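Local coordinates for protein beta-fructofuranosidase (Bifidobacterium adolescentis, PDB 6NOB) that probably hydrolyses terminal non-reducing beta-D-fructofuranoside residues, releasing fructose from sugars such as sucrose, at residues D18-R23 / R52-I57; L72-G77 / V93-S98; E279-D284 / G410-T415. All coordinates share one frame; numbering follows the deposited sequence.

Contact 1: residues D18-R23 / R52-I57; sequences DLFAER and RHHFSI
Phe20 and His54 stack face to face on two neighbouring antiparallel strands, and the pair shows how one ring can be gripped by both packing and polar bonds. The ring centres are 3.9 Å apart and the planes differ by 18°, with Phe20 CZ over the middle of the imidazole. His54 CG stands anti to its backbone N (chi1 171°), which sets CG over Phe20 CE2, 3.4 Å away. At the imidazole rim, Asp18 OD2 accepts from His54 NE2 on its anti lone pair, 2.7 Å away, while His54 ND1 is bonded to Glu179. Two carboxylates on one ring would probably favour its doubly protonated form.

The other face of the strand pair is largely apolar. Ala21 CB comes close to the edge of the Phe55 ring, 3.7 Å from CE2, and Leu19 CB lies 4.3 Å from Phe55 CB. His53 CD2 sits over the centre of the Phe55 ring, with His53 ND1 bonded to Glu50. Leu19 and Ala21 exchange paired backbone bonds with Phe55 and His53.

The packing is looser at partly exposed Glu22, whose OE2 forms a salt bridge with Arg52 NH2 at a long 3.5 Å; Arg52 NH1 turns instead to Asp156. Ser56 lies exposed at the other end. Strand 52-58 is an outer strand here; strand 16-23 has strand 72-80 as its other neighbour, and Leu19, Phe55 and Ile57 pack on strand 30-34 of a second antiparallel sheet.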
ATOM      1  N   ASP A  18       1.519   3.299 -25.212  1.00 43.57           N
ATOM      2  CA  ASP A  18       1.359   4.333 -24.199  1.00 38.22           C
ATOM      3  C   ASP A  18       2.727   4.817 -23.737  1.00 46.22           C
ATOM      4  O   ASP A  18       3.584   4.007 -23.368  1.00 45.55           O
ATOM      5  CB  ASP A  18       0.550   3.810 -23.012  1.00 38.64           C
ATOM      6  CG  ASP A  18      -0.920   3.643 -23.339  1.00 44.39           C
ATOM      7  OD1 ASP A  18      -1.276   2.649 -24.006  1.00 43.68           O
ATOM      8  OD2 ASP A  18      -1.718   4.510 -22.924  1.00 48.81           O
ATOM      9  N   LEU A  19       2.930   6.132 -23.761  1.00 46.59           N
ATOM     10  CA  LEU A  19       4.192   6.737 -23.355  1.00 48.64           C
ATOM     11  C   LEU A  19       3.919   7.883 -22.395  1.00 47.39           C
ATOM     12  O   LEU A  19       3.098   8.757 -22.684  1.00 47.22           O
ATOM     13  CB  LEU A  19       4.979   7.245 -24.569  1.00 46.79           C
ATOM     14  CG  LEU A  19       5.245   6.245 -25.694  1.00 44.95           C
ATOM     15  CD1 LEU A  19       5.960   6.924 -26.848  1.00 39.44           C
ATOM     16  CD2 LEU A  19       6.052   5.057 -25.188  1.00 44.62           C
ATOM     17  N   PHE A  20       4.610   7.876 -21.257  1.00 43.57           N
ATOM     18  CA  PHE A  20       4.530   8.955 -20.273  1.00 41.94           C
ATOM     19  C   PHE A  20       5.797   9.792 -20.417  1.00 46.12           C
ATOM     20  O   PHE A  20       6.872   9.400 -19.957  1.00 52.42           O
ATOM     21  CB  PHE A  20       4.361   8.392 -18.866  1.00 42.78           C
ATOM     22  CG  PHE A  20       3.054   7.676 -18.659  1.00 45.74           C
ATOM     23  CD1 PHE A  20       2.883   6.373 -19.099  1.00 43.99           C
ATOM     24  CD2 PHE A  20       1.992   8.312 -18.038  1.00 47.59           C
ATOM     25  CE1 PHE A  20       1.679   5.715 -18.918  1.00 44.50           C
ATOM     26  CE2 PHE A  20       0.785   7.660 -17.853  1.00 49.73           C
ATOM     27  CZ  PHE A  20       0.628   6.360 -18.297  1.00 48.71           C
ATOM     28  N   ALA A  21       5.665  10.944 -21.067  1.00 42.42           N
ATOM     29  CA  ALA A  21       6.802  11.739 -21.503  1.00 44.99           C
ATOM     30  C   ALA A  21       6.910  13.035 -20.711  1.00 46.51           C
ATOM     31  O   ALA A  21       5.905  13.629 -20.308  1.00 42.86           O
ATOM     32  CB  ALA A  21       6.698  12.058 -22.997  1.00 44.03           C
ATOM     33  N   GLU A  22       8.150  13.470 -20.505  1.00 48.09           N
ATOM     34  CA  GLU A  22       8.462  14.715 -19.820  1.00 49.98           C
ATOM     35  C   GLU A  22       9.136  15.655 -20.806  1.00 51.10           C
ATOM     36  O   GLU A  22      10.068  15.251 -21.510  1.00 53.82           O
ATOM     37  CB  GLU A  22       9.375  14.463 -18.615  1.00 52.27           C
ATOM     38  CG  GLU A  22       9.520  15.640 -17.664  1.00 54.49           C
ATOM     39  CD  GLU A  22      10.223  15.254 -16.376  1.00 62.07           C
ATOM     40  OE1 GLU A  22      10.401  14.041 -16.132  1.00 62.96           O
ATOM     41  OE2 GLU A  22      10.602  16.164 -15.610  1.00 69.84           O
ATOM     42  N   ARG A  23       8.661  16.897 -20.865  1.00 51.45           N
ATOM     43  CA  ARG A  23       9.293  17.888 -21.726  1.00 51.40           C
ATOM     44  C   ARG A  23      10.715  18.157 -21.252  1.00 55.16           C
ATOM     45  O   ARG A  23      10.947  18.442 -20.074  1.00 58.18           O
ATOM     46  CB  ARG A  23       8.483  19.183 -21.734  1.00 48.59           C
ATOM     47  CG  ARG A  23       9.033  20.240 -22.675  1.00 47.17           C
ATOM     48  CD  ARG A  23       8.227  21.528 -22.610  1.00 46.14           C
ATOM     49  NE  ARG A  23       6.842  21.344 -23.037  1.00 47.14           N
ATOM     50  CZ  ARG A  23       6.442  21.364 -24.305  1.00 50.31           C
ATOM     51  NH1 ARG A  23       7.323  21.554 -25.278  1.00 54.86           N
ATOM     52  NH2 ARG A  23       5.163  21.191 -24.603  1.00 53.94           N
ATOM     53  N   ARG A  52       4.455  17.594 -18.900  1.00 40.18           N
ATOM     54  CA  ARG A  52       4.358  16.144 -18.939  1.00 43.35           C
ATOM     55  C   ARG A  52       3.066  15.773 -19.652  1.00 47.81           C
ATOM     56  O   ARG A  52       2.064  16.485 -19.557  1.00 50.18           O
ATOM     57  CB  ARG A  52       4.385  15.530 -17.530  1.00 41.76           C
ATOM     58  CG  ARG A  52       5.755  15.557 -16.874  1.00 44.26           C
ATOM     59  CD  ARG A  52       5.692  15.174 -15.404  1.00 44.85           C
ATOM     60  NE  ARG A  52       7.028  15.073 -14.822  1.00 48.89           N
ATOM     61  CZ  ARG A  52       7.275  15.005 -13.517  1.00 47.08           C
ATOM     62  NH1 ARG A  52       6.274  15.027 -12.648  1.00 44.91           N
ATOM     63  NH2 ARG A  52       8.525  14.916 -13.080  1.00 43.45           N
ATOM     64  N   HIS A  53       3.098  14.659 -20.379  1.00 46.85           N
ATOM     65  CA  HIS A  53       1.927  14.235 -21.133  1.00 42.09           C
ATOM     66  C   HIS A  53       1.945  12.725 -21.311  1.00 47.14           C
ATOM     67  O   HIS A  53       2.995  12.130 -21.567  1.00 47.23           O
ATOM     68  CB  HIS A  53       1.859  14.929 -22.500  1.00 38.94           C
ATOM     69  CG  HIS A  53       0.626  14.602 -23.285  1.00 44.10           C
ATOM     70  ND1 HIS A  53      -0.588  15.215 -23.058  1.00 44.64           N
ATOM     71  CD2 HIS A  53       0.420  13.723 -24.296  1.00 43.10           C
ATOM     72  CE1 HIS A  53      -1.488  14.730 -23.895  1.00 43.75           C
ATOM     73  NE2 HIS A  53      -0.903  13.823 -24.656  1.00 44.94           N
ATOM     74  N   HIS A  54       0.769  12.119 -21.174  1.00 47.20           N
ATOM     75  CA  HIS A  54       0.578  10.693 -21.411  1.00 45.79           C
ATOM     76  C   HIS A  54       0.082  10.517 -22.842  1.00 44.15           C
ATOM     77  O   HIS A  54      -1.054  10.882 -23.160  1.00 46.19           O
ATOM     78  CB  HIS A  54      -0.409  10.115 -20.398  1.00 44.63           C
ATOM     79  CG  HIS A  54      -0.836   8.707 -20.685  1.00 48.30           C
ATOM     80  ND1 HIS A  54      -1.924   8.124 -20.071  1.00 46.88           N
ATOM     81  CD2 HIS A  54      -0.317   7.761 -21.505  1.00 48.94           C
ATOM     82  CE1 HIS A  54      -2.064   6.885 -20.506  1.00 42.76           C
ATOM     83  NE2 HIS A  54      -1.103   6.640 -21.378  1.00 49.42           N
ATOM     84  N   PHE A  55       0.937   9.967 -23.701  1.00 41.24           N
ATOM     85  CA  PHE A  55       0.581   9.688 -25.085  1.00 37.73           C
ATOM     86  C   PHE A  55      -0.046   8.306 -25.200  1.00 44.63           C
ATOM     87  O   PHE A  55       0.389   7.357 -24.543  1.00 48.40           O
ATOM     88  CB  PHE A  55       1.809   9.755 -25.995  1.00 43.57           C
ATOM     89  CG  PHE A  55       2.410  11.123 -26.119  1.00 47.28           C
ATOM     90  CD1 PHE A  55       1.977  11.995 -27.103  1.00 47.60           C
ATOM     91  CD2 PHE A  55       3.425  11.527 -25.270  1.00 52.47           C
ATOM     92  CE1 PHE A  55       2.535  13.251 -27.229  1.00 48.16           C
ATOM     93  CE2 PHE A  55       3.988  12.783 -25.391  1.00 53.97           C
ATOM     94  CZ  PHE A  55       3.543  13.645 -26.373  1.00 51.93           C
ATOM     95  N   SER A  56      -1.070   8.201 -26.043  1.00 35.19           N
ATOM     96  CA  SER A  56      -1.660   6.920 -26.419  1.00 49.77           C
ATOM     97  C   SER A  56      -1.736   6.898 -27.938  1.00 50.56           C
ATOM     98  O   SER A  56      -2.550   7.610 -28.533  1.00 54.42           O
ATOM     99  CB  SER A  56      -3.040   6.728 -25.790  1.00 46.68           C
ATOM    100  OG  SER A  56      -2.940   6.044 -24.553  1.00 48.84           O
ATOM    101  N   ILE A  57      -0.881   6.094 -28.564  1.00 53.37           N
ATOM    102  CA  ILE A  57      -0.681   6.120 -30.006  1.00 54.91           C
ATOM    103  C   ILE A  57      -1.125   4.786 -30.589  1.00 58.69           C
ATOM    104  O   ILE A  57      -0.719   3.723 -30.104  1.00 63.26           O
ATOM    105  CB  ILE A  57       0.788   6.411 -30.362  1.00 52.50           C
ATOM    106  CG1 ILE A  57       1.236   7.721 -29.714  1.00 46.36           C
ATOM    107  CG2 ILE A  57       0.972   6.462 -31.870  1.00 55.57           C
ATOM    108  CD1 ILE A  57       2.733   7.832 -29.527  1.00 45.71           C
TER

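Contact 2: residues L72-G77 / V93-S98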
ATOM      1  N   LEU A  72      11.575  15.688 -25.800  1.00 59.20           N
ATOM      2  CA  LEU A  72      10.989  15.105 -24.605  1.00 55.63           C
ATOM      3  C   LEU A  72      11.764  13.847 -24.245  1.00 58.42           C
ATOM      4  O   LEU A  72      12.642  13.399 -24.985  1.00 67.90           O
ATOM      5  CB  LEU A  72       9.498  14.805 -24.800  1.00 54.40           C
ATOM      6  CG  LEU A  72       9.074  13.954 -26.000  1.00 55.55           C
ATOM      7  CD1 LEU A  72       9.173  12.464 -25.705  1.00 53.31           C
ATOM      8  CD2 LEU A  72       7.662  14.320 -26.428  1.00 57.51           C
ATOM      9  N   VAL A  73      11.420  13.273 -23.096  1.00 54.98           N
ATOM     10  CA  VAL A  73      12.038  12.045 -22.611  1.00 52.82           C
ATOM     11  C   VAL A  73      10.952  11.189 -21.971  1.00 54.50           C
ATOM     12  O   VAL A  73      10.116  11.696 -21.215  1.00 57.00           O
ATOM     13  CB  VAL A  73      13.184  12.338 -21.619  1.00 48.92           C
ATOM     14  CG1 VAL A  73      12.712  13.266 -20.505  1.00 44.26           C
ATOM     15  CG2 VAL A  73      13.742  11.050 -21.043  1.00 48.28           C
ATOM     16  N   VAL A  74      10.948   9.901 -22.292  1.00 51.27           N
ATOM     17  CA  VAL A  74       9.935   8.979 -21.796  1.00 47.46           C
ATOM     18  C   VAL A  74      10.454   8.308 -20.533  1.00 43.40           C
ATOM     19  O   VAL A  74      11.603   7.856 -20.485  1.00 45.37           O
ATOM     20  CB  VAL A  74       9.572   7.938 -22.869  1.00 45.85           C
ATOM     21  CG1 VAL A  74       8.540   6.959 -22.336  1.00 43.44           C
ATOM     22  CG2 VAL A  74       9.056   8.629 -24.123  1.00 43.64           C
ATOM     23  N   ARG A  75       9.610   8.254 -19.500  1.00 43.12           N
ATOM     24  CA  ARG A  75       9.955   7.607 -18.243  1.00 43.49           C
ATOM     25  C   ARG A  75       9.235   6.289 -18.018  1.00 47.63           C
ATOM     26  O   ARG A  75       9.656   5.514 -17.154  1.00 49.71           O
ATOM     27  CB  ARG A  75       9.644   8.538 -17.060  1.00 45.40           C
ATOM     28  CG  ARG A  75      10.308   9.897 -17.146  1.00 47.66           C
ATOM     29  CD  ARG A  75      11.821   9.774 -17.152  1.00 48.64           C
ATOM     30  NE  ARG A  75      12.467  11.080 -17.157  1.00 51.54           N
ATOM     31  CZ  ARG A  75      13.758  11.272 -17.407  1.00 55.33           C
ATOM     32  NH1 ARG A  75      14.547  10.239 -17.674  1.00 51.22           N
ATOM     33  NH2 ARG A  75      14.258  12.499 -17.390  1.00 57.87           N
ATOM     34  N   PHE A  76       8.177   6.013 -18.775  1.00 47.00           N
ATOM     35  CA  PHE A  76       7.295   4.888 -18.513  1.00 40.17           C
ATOM     36  C   PHE A  76       6.483   4.632 -19.772  1.00 42.44           C
ATOM     37  O   PHE A  76       6.014   5.577 -20.412  1.00 41.61           O
ATOM     38  CB  PHE A  76       6.377   5.187 -17.321  1.00 39.36           C
ATOM     39  CG  PHE A  76       5.824   3.965 -16.641  1.00 44.76           C
ATOM     40  CD1 PHE A  76       6.583   3.267 -15.715  1.00 42.81           C
ATOM     41  CD2 PHE A  76       4.530   3.537 -16.900  1.00 37.32           C
ATOM     42  CE1 PHE A  76       6.070   2.149 -15.075  1.00 38.00           C
ATOM     43  CE2 PHE A  76       4.011   2.422 -16.263  1.00 40.37           C
ATOM     44  CZ  PHE A  76       4.782   1.728 -15.350  1.00 38.71           C
ATOM     45  N   GLY A  77       6.329   3.361 -20.130  1.00 42.00           N
ATOM     46  CA  GLY A  77       5.599   3.022 -21.336  1.00 43.33           C
ATOM     47  C   GLY A  77       5.161   1.576 -21.343  1.00 48.49           C
ATOM     48  O   GLY A  77       5.695   0.741 -20.607  1.00 44.63           O
ATOM     49  N   VAL A  93       7.235  -1.188 -22.159  1.00 52.53           N
ATOM     50  CA  VAL A  93       8.095  -0.647 -23.206  1.00 54.29           C
ATOM     51  C   VAL A  93       9.081   0.310 -22.551  1.00 51.85           C
ATOM     52  O   VAL A  93       8.675   1.237 -21.842  1.00 48.57           O
ATOM     53  CB  VAL A  93       7.282   0.061 -24.304  1.00 51.53           C
ATOM     54  CG1 VAL A  93       8.212   0.789 -25.266  1.00 50.90           C
ATOM     55  CG2 VAL A  93       6.420  -0.945 -25.057  1.00 44.77           C
ATOM     56  N   ASN A  94      10.372   0.080 -22.784  1.00 52.51           N
ATOM     57  CA  ASN A  94      11.440   0.862 -22.163  1.00 53.91           C
ATOM     58  C   ASN A  94      11.956   1.879 -23.174  1.00 55.99           C
ATOM     59  O   ASN A  94      12.713   1.540 -24.085  1.00 54.78           O
ATOM     60  CB  ASN A  94      12.561  -0.050 -21.674  1.00 50.76           C
ATOM     61  CG  ASN A  94      13.802   0.719 -21.253  1.00 51.27           C
ATOM     62  OD1 ASN A  94      13.721   1.866 -20.802  1.00 47.95           O
ATOM     63  ND2 ASN A  94      14.963   0.093 -21.410  1.00 52.48           N
ATOM     64  N   MET A  95      11.541   3.136 -23.008  1.00 56.04           N
ATOM     65  CA  MET A  95      12.087   4.243 -23.781  1.00 52.27           C
ATOM     66  C   MET A  95      12.787   5.253 -22.881  1.00 51.01           C
ATOM     67  O   MET A  95      12.970   6.412 -23.269  1.00 54.66           O
ATOM     68  CB  MET A  95      10.990   4.922 -24.602  1.00 51.46           C
ATOM     69  CG  MET A  95      11.491   5.529 -25.899  1.00 55.06           C
ATOM     70  SD  MET A  95      10.167   6.111 -26.972  1.00 54.32           S
ATOM     71  CE  MET A  95      11.134   6.879 -28.272  1.00 53.45           C
ATOM     72  N   ASN A  96      13.174   4.833 -21.679  1.00 49.50           N
ATOM     73  CA  ASN A  96      13.872   5.704 -20.746  1.00 48.44           C
ATOM     74  C   ASN A  96      15.370   5.626 -21.005  1.00 48.65           C
ATOM     75  O   ASN A  96      15.964   4.556 -20.815  1.00 47.96           O
ATOM     76  CB  ASN A  96      13.563   5.306 -19.311  1.00 48.52           C
ATOM     77  CG  ASN A  96      13.908   6.393 -18.311  1.00 52.98           C
ATOM     78  OD1 ASN A  96      14.784   7.224 -18.555  1.00 59.60           O
ATOM     79  ND2 ASN A  96      13.220   6.390 -17.172  1.00 47.92           N
ATOM     80  N   PRO A  97      16.015   6.712 -21.438  1.00 51.28           N
ATOM     81  CA  PRO A  97      17.463   6.655 -21.698  1.00 52.17           C
ATOM     82  C   PRO A  97      18.292   6.313 -20.471  1.00 51.58           C
ATOM     83  O   PRO A  97      19.452   5.911 -20.620  1.00 54.17           O
ATOM     84  CB  PRO A  97      17.784   8.066 -22.215  1.00 50.27           C
ATOM     85  CG  PRO A  97      16.467   8.616 -22.689  1.00 52.28           C
ATOM     86  CD  PRO A  97      15.435   8.019 -21.787  1.00 49.96           C
ATOM     87  N   SER A  98      17.738   6.459 -19.266  1.00 50.36           N
ATOM     88  CA  SER A  98      18.463   6.116 -18.047  1.00 55.94           C
ATOM     89  C   SER A  98      18.395   4.629 -17.719  1.00 60.11           C
ATOM     90  O   SER A  98      19.272   4.122 -17.012  1.00 59.11           O
ATOM     91  CB  SER A  98      17.919   6.923 -16.865  1.00 53.64           C
ATOM     92  OG  SER A  98      18.061   8.319 -17.080  1.00 69.78           O
TER
HETATM   93  O   HOH W   1      12.745   8.802 -24.397  1.00 56.79           O
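Asn96 meets Arg75 from within an Asx turn, one of two consecutive turns of this kind that shape the loop 93-98 against strand 72-80. Its CG lies anti to the backbone N (chi1 -163°), and OD1 takes two donors from opposite faces of the amide plane: Arg75 NH1 at 3.2 Å from across the contact, and Ser98 N at 3.1 Å from its own loop. The arginine bond is bent, 137° at the hydrogen, although the oxygen lies close to the guanidinium plane. In the preceding turn Asn94 OD1 accepts from Asn96 N, and Asn94 ND2 is satisfied by the carbonyls of Asp99 and Pro103. An alanine in place of Asn96 would probably leave Arg75 NH1 and Ser98 N without this shared acceptor, and so set the arginine end freer to turn.

Backbone groups are paired by other means. One water accepts from Val74 N at 3.0 Å and donates to Met95 O at 2.7 Å, bridging strand and loop where they make no direct bond. Val74 O is approached by Asn96 CA in a C-H...O contact of 3.1 Å. Apolar contacts fill in beside these bonds: Val74 CB sits against Met95 CB, and Val73 CG2 touches Pro97 CD while also lying over one face of the Arg75 guanidinium. At the other end of the contact, Val93 N donates to Gly77 O over 2.9 Å, a bond almost straight at the hydrogen yet arriving 60° out of the carbonyl plane.

Contact 3: residues E279-D284 / G410-T415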
ATOM      1  N   GLU A 279     -27.304  -2.119  15.620  1.00 49.87           N
ATOM      2  CA  GLU A 279     -28.332  -1.127  15.913  1.00 55.55           C
ATOM      3  C   GLU A 279     -27.908   0.295  15.568  1.00 52.11           C
ATOM      4  O   GLU A 279     -28.768   1.181  15.501  1.00 52.08           O
ATOM      5  CB  GLU A 279     -28.715  -1.199  17.390  1.00 66.56           C
ATOM      6  CG  GLU A 279     -29.647  -2.346  17.730  1.00 81.45           C
ATOM      7  CD  GLU A 279     -30.479  -2.068  18.963  1.00 93.07           C
ATOM      8  OE1 GLU A 279     -30.616  -0.883  19.333  1.00 97.43           O
ATOM      9  OE2 GLU A 279     -30.992  -3.035  19.565  1.00 98.45           O
ATOM     10  N   ALA A 280     -26.619   0.538  15.348  1.00 51.82           N
ATOM     11  CA  ALA A 280     -26.126   1.892  15.141  1.00 46.12           C
ATOM     12  C   ALA A 280     -26.146   2.332  13.683  1.00 47.28           C
ATOM     13  O   ALA A 280     -25.945   3.521  13.414  1.00 48.97           O
ATOM     14  CB  ALA A 280     -24.700   2.020  15.688  1.00 42.10           C
ATOM     15  N   LEU A 281     -26.392   1.423  12.743  1.00 48.04           N
ATOM     16  CA  LEU A 281     -26.294   1.728  11.324  1.00 44.87           C
ATOM     17  C   LEU A 281     -27.637   1.557  10.628  1.00 46.62           C
ATOM     18  O   LEU A 281     -28.461   0.722  11.014  1.00 47.26           O
ATOM     19  CB  LEU A 281     -25.250   0.839  10.638  1.00 38.77           C
ATOM     20  CG  LEU A 281     -23.823   0.990  11.159  1.00 36.47           C
ATOM     21  CD1 LEU A 281     -22.876   0.102  10.374  1.00 35.11           C
ATOM     22  CD2 LEU A 281     -23.387   2.444  11.083  1.00 34.68           C
ATOM     23  N   ASP A 282     -27.844   2.365   9.591  1.00 40.84           N
ATOM     24  CA  ASP A 282     -29.013   2.258   8.732  1.00 43.86           C
ATOM     25  C   ASP A 282     -28.719   1.223   7.654  1.00 47.43           C
ATOM     26  O   ASP A 282     -27.835   1.441   6.815  1.00 47.70           O
ATOM     27  CB  ASP A 282     -29.355   3.617   8.115  1.00 41.31           C
ATOM     28  CG  ASP A 282     -30.725   3.640   7.457  1.00 45.35           C
ATOM     29  OD1 ASP A 282     -31.257   2.560   7.122  1.00 46.93           O
ATOM     30  OD2 ASP A 282     -31.272   4.749   7.269  1.00 46.64           O
ATOM     31  N   PRO A 283     -29.429   0.092   7.639  1.00 44.24           N
ATOM     32  CA  PRO A 283     -29.128  -0.947   6.640  1.00 42.69           C
ATOM     33  C   PRO A 283     -29.386  -0.508   5.209  1.00 46.41           C
ATOM     34  O   PRO A 283     -28.869  -1.143   4.280  1.00 45.46           O
ATOM     35  CB  PRO A 283     -30.048  -2.105   7.048  1.00 33.72           C
ATOM     36  CG  PRO A 283     -31.176  -1.448   7.774  1.00 37.29           C
ATOM     37  CD  PRO A 283     -30.573  -0.272   8.493  1.00 40.46           C
ATOM     38  N   ASP A 284     -30.158   0.556   5.000  1.00 46.93           N
ATOM     39  CA  ASP A 284     -30.413   1.093   3.672  1.00 42.50           C
ATOM     40  C   ASP A 284     -29.399   2.152   3.257  1.00 43.30           C
ATOM     41  O   ASP A 284     -29.578   2.786   2.212  1.00 44.68           O
ATOM     42  CB  ASP A 284     -31.827   1.676   3.601  1.00 49.19           C
ATOM     43  CG  ASP A 284     -32.900   0.636   3.868  1.00 56.79           C
ATOM     44  OD1 ASP A 284     -32.754  -0.508   3.387  1.00 57.33           O
ATOM     45  OD2 ASP A 284     -33.887   0.964   4.563  1.00 59.32           O
ATOM     46  N   GLY A 410     -14.232  -2.845  18.904  1.00 42.49           N
ATOM     47  CA  GLY A 410     -15.268  -2.587  19.885  1.00 44.96           C
ATOM     48  C   GLY A 410     -16.649  -2.714  19.285  1.00 44.39           C
ATOM     49  O   GLY A 410     -16.846  -3.396  18.277  1.00 48.51           O
ATOM     50  N   ASP A 411     -17.610  -2.048  19.920  1.00 46.90           N
ATOM     51  CA  ASP A 411     -19.007  -2.089  19.511  1.00 46.27           C
ATOM     52  C   ASP A 411     -19.417  -0.737  18.945  1.00 49.24           C
ATOM     53  O   ASP A 411     -19.205   0.300  19.584  1.00 49.92           O
ATOM     54  CB  ASP A 411     -19.912  -2.460  20.687  1.00 45.82           C
ATOM     55  CG  ASP A 411     -19.421  -3.681  21.437  1.00 57.73           C
ATOM     56  OD1 ASP A 411     -18.896  -4.610  20.789  1.00 60.43           O
ATOM     57  OD2 ASP A 411     -19.560  -3.711  22.677  1.00 63.91           O
ATOM     58  N   LEU A 412     -19.996  -0.753  17.748  1.00 45.85           N
ATOM     59  CA  LEU A 412     -20.619   0.433  17.170  1.00 40.96           C
ATOM     60  C   LEU A 412     -21.933   0.702  17.894  1.00 46.60           C
ATOM     61  O   LEU A 412     -22.871  -0.095  17.800  1.00 54.81           O
ATOM     62  CB  LEU A 412     -20.856   0.217  15.680  1.00 39.27           C
ATOM     63  CG  LEU A 412     -20.580   1.364  14.713  1.00 39.83           C
ATOM     64  CD1 LEU A 412     -19.190   1.931  14.933  1.00 39.15           C
ATOM     65  CD2 LEU A 412     -20.741   0.867  13.291  1.00 33.64           C
ATOM     66  N   VAL A 413     -22.010   1.816  18.614  1.00 49.34           N
ATOM     67  CA  VAL A 413     -23.162   2.107  19.456  1.00 49.16           C
ATOM     68  C   VAL A 413     -23.889   3.338  18.932  1.00 52.84           C
ATOM     69  O   VAL A 413     -23.310   4.200  18.262  1.00 50.20           O
ATOM     70  CB  VAL A 413     -22.756   2.305  20.934  1.00 48.93           C
ATOM     71  CG1 VAL A 413     -22.077   1.053  21.464  1.00 51.50           C
ATOM     72  CG2 VAL A 413     -21.841   3.507  21.078  1.00 45.98           C
ATOM     73  N   ASN A 414     -25.177   3.410  19.253  1.00 56.96           N
ATOM     74  CA  ASN A 414     -26.032   4.522  18.865  1.00 54.40           C
ATOM     75  C   ASN A 414     -25.975   5.610  19.930  1.00 60.40           C
ATOM     76  O   ASN A 414     -26.167   5.333  21.117  1.00 72.71           O
ATOM     77  CB  ASN A 414     -27.472   4.041  18.680  1.00 58.15           C
ATOM     78  CG  ASN A 414     -28.144   4.662  17.479  1.00 72.35           C
ATOM     79  OD1 ASN A 414     -27.497   5.307  16.653  1.00 78.83           O
ATOM     80  ND2 ASN A 414     -29.455   4.471  17.373  1.00 76.43           N
ATOM     81  N   THR A 415     -25.700   6.841  19.506  1.00 53.88           N
ATOM     82  CA  THR A 415     -25.688   7.988  20.404  1.00 57.68           C
ATOM     83  C   THR A 415     -26.512   9.119  19.803  1.00 65.32           C
ATOM     84  O   THR A 415     -26.956   9.058  18.653  1.00 67.39           O
ATOM     85  CB  THR A 415     -24.262   8.485  20.696  1.00 49.77           C
ATOM     86  OG1 THR A 415     -23.819   9.337  19.631  1.00 46.61           O
ATOM     87  CG2 THR A 415     -23.291   7.319  20.863  1.00 42.99           C
TER
HETATM   88  O   HOH W   2     -24.089  -1.079  14.782  1.00 48.98           O
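Leu281 and Leu412 meet as two branched ends crossing at about a right angle, a small example of how a loop can lean on a strand mainly by apolar side-chain contact. The touching branch of Leu412 is CD2, which lies 3.7 Å from Leu281 CD1 and almost equally near the CG and CD2 of that residue, so that one methyl faces the fork of the other leucine. Leu281 has an ordinary conformation, CG anti to its carbonyl carbon (chi1 -61°), and its end comes nearer to the strand. Leu412 is less regular: its chi1 of -139° holds CG between staggered positions, with CB directed at the loop. Its chi2 (51°) then sets the terminal methyls, CD2 being the one that meets Leu281. The first torsion of Asn414 is displaced in the same way.

Ala280 makes the other main approach. Its CB points toward the strand and rests on the backbone, 3.5 Å from Leu412 O and 3.6 Å from Val413 C; its separation from Leu412 CB is 4.2 Å. The Asn414 amide comes near the backbone of Glu279 and Ala280, ND2 3.8 Å from Glu279 O, too far for a bond. Asn414 ND2 instead holds an ether molecule that probably came from the crystallisation liquor. A water accepts from Ala280 N at 3.1 Å and reaches Leu412 O only weakly.

In the five-bladed beta-propeller of family 32, this contact joins two different sheets: the loop connects strands 268-273 and 285-295 of one, and strand 405-415 belongs to another. The chemistry is consistent with a contact resting on apolar approach, which would probably constrain orientation less than direct polar bonds.

In the fold
Contacts 1 and 2, their centres 9 Å apart, both reach one antiparallel sheet, contact 2 through strand 72-80 alone. Strands 16-23 and 72-80 are neighbours in it, linked by probable backbone bonds such as Glu22 N to Val73 O at 2.7 Å. Contact 3 is remote, about 48 Å from contact 1 between centres, on the opposite side of the chain's centre from contact 2. Burial and chemistry change together. Contact 1 is mostly buried and regular, with direct backbone pairing and charged partners. Contact 2, partly buried, replaces most strand pairing with Asx turns and a water. Contact 3, at the surface, retains chiefly apolar touches between a loop and a strand.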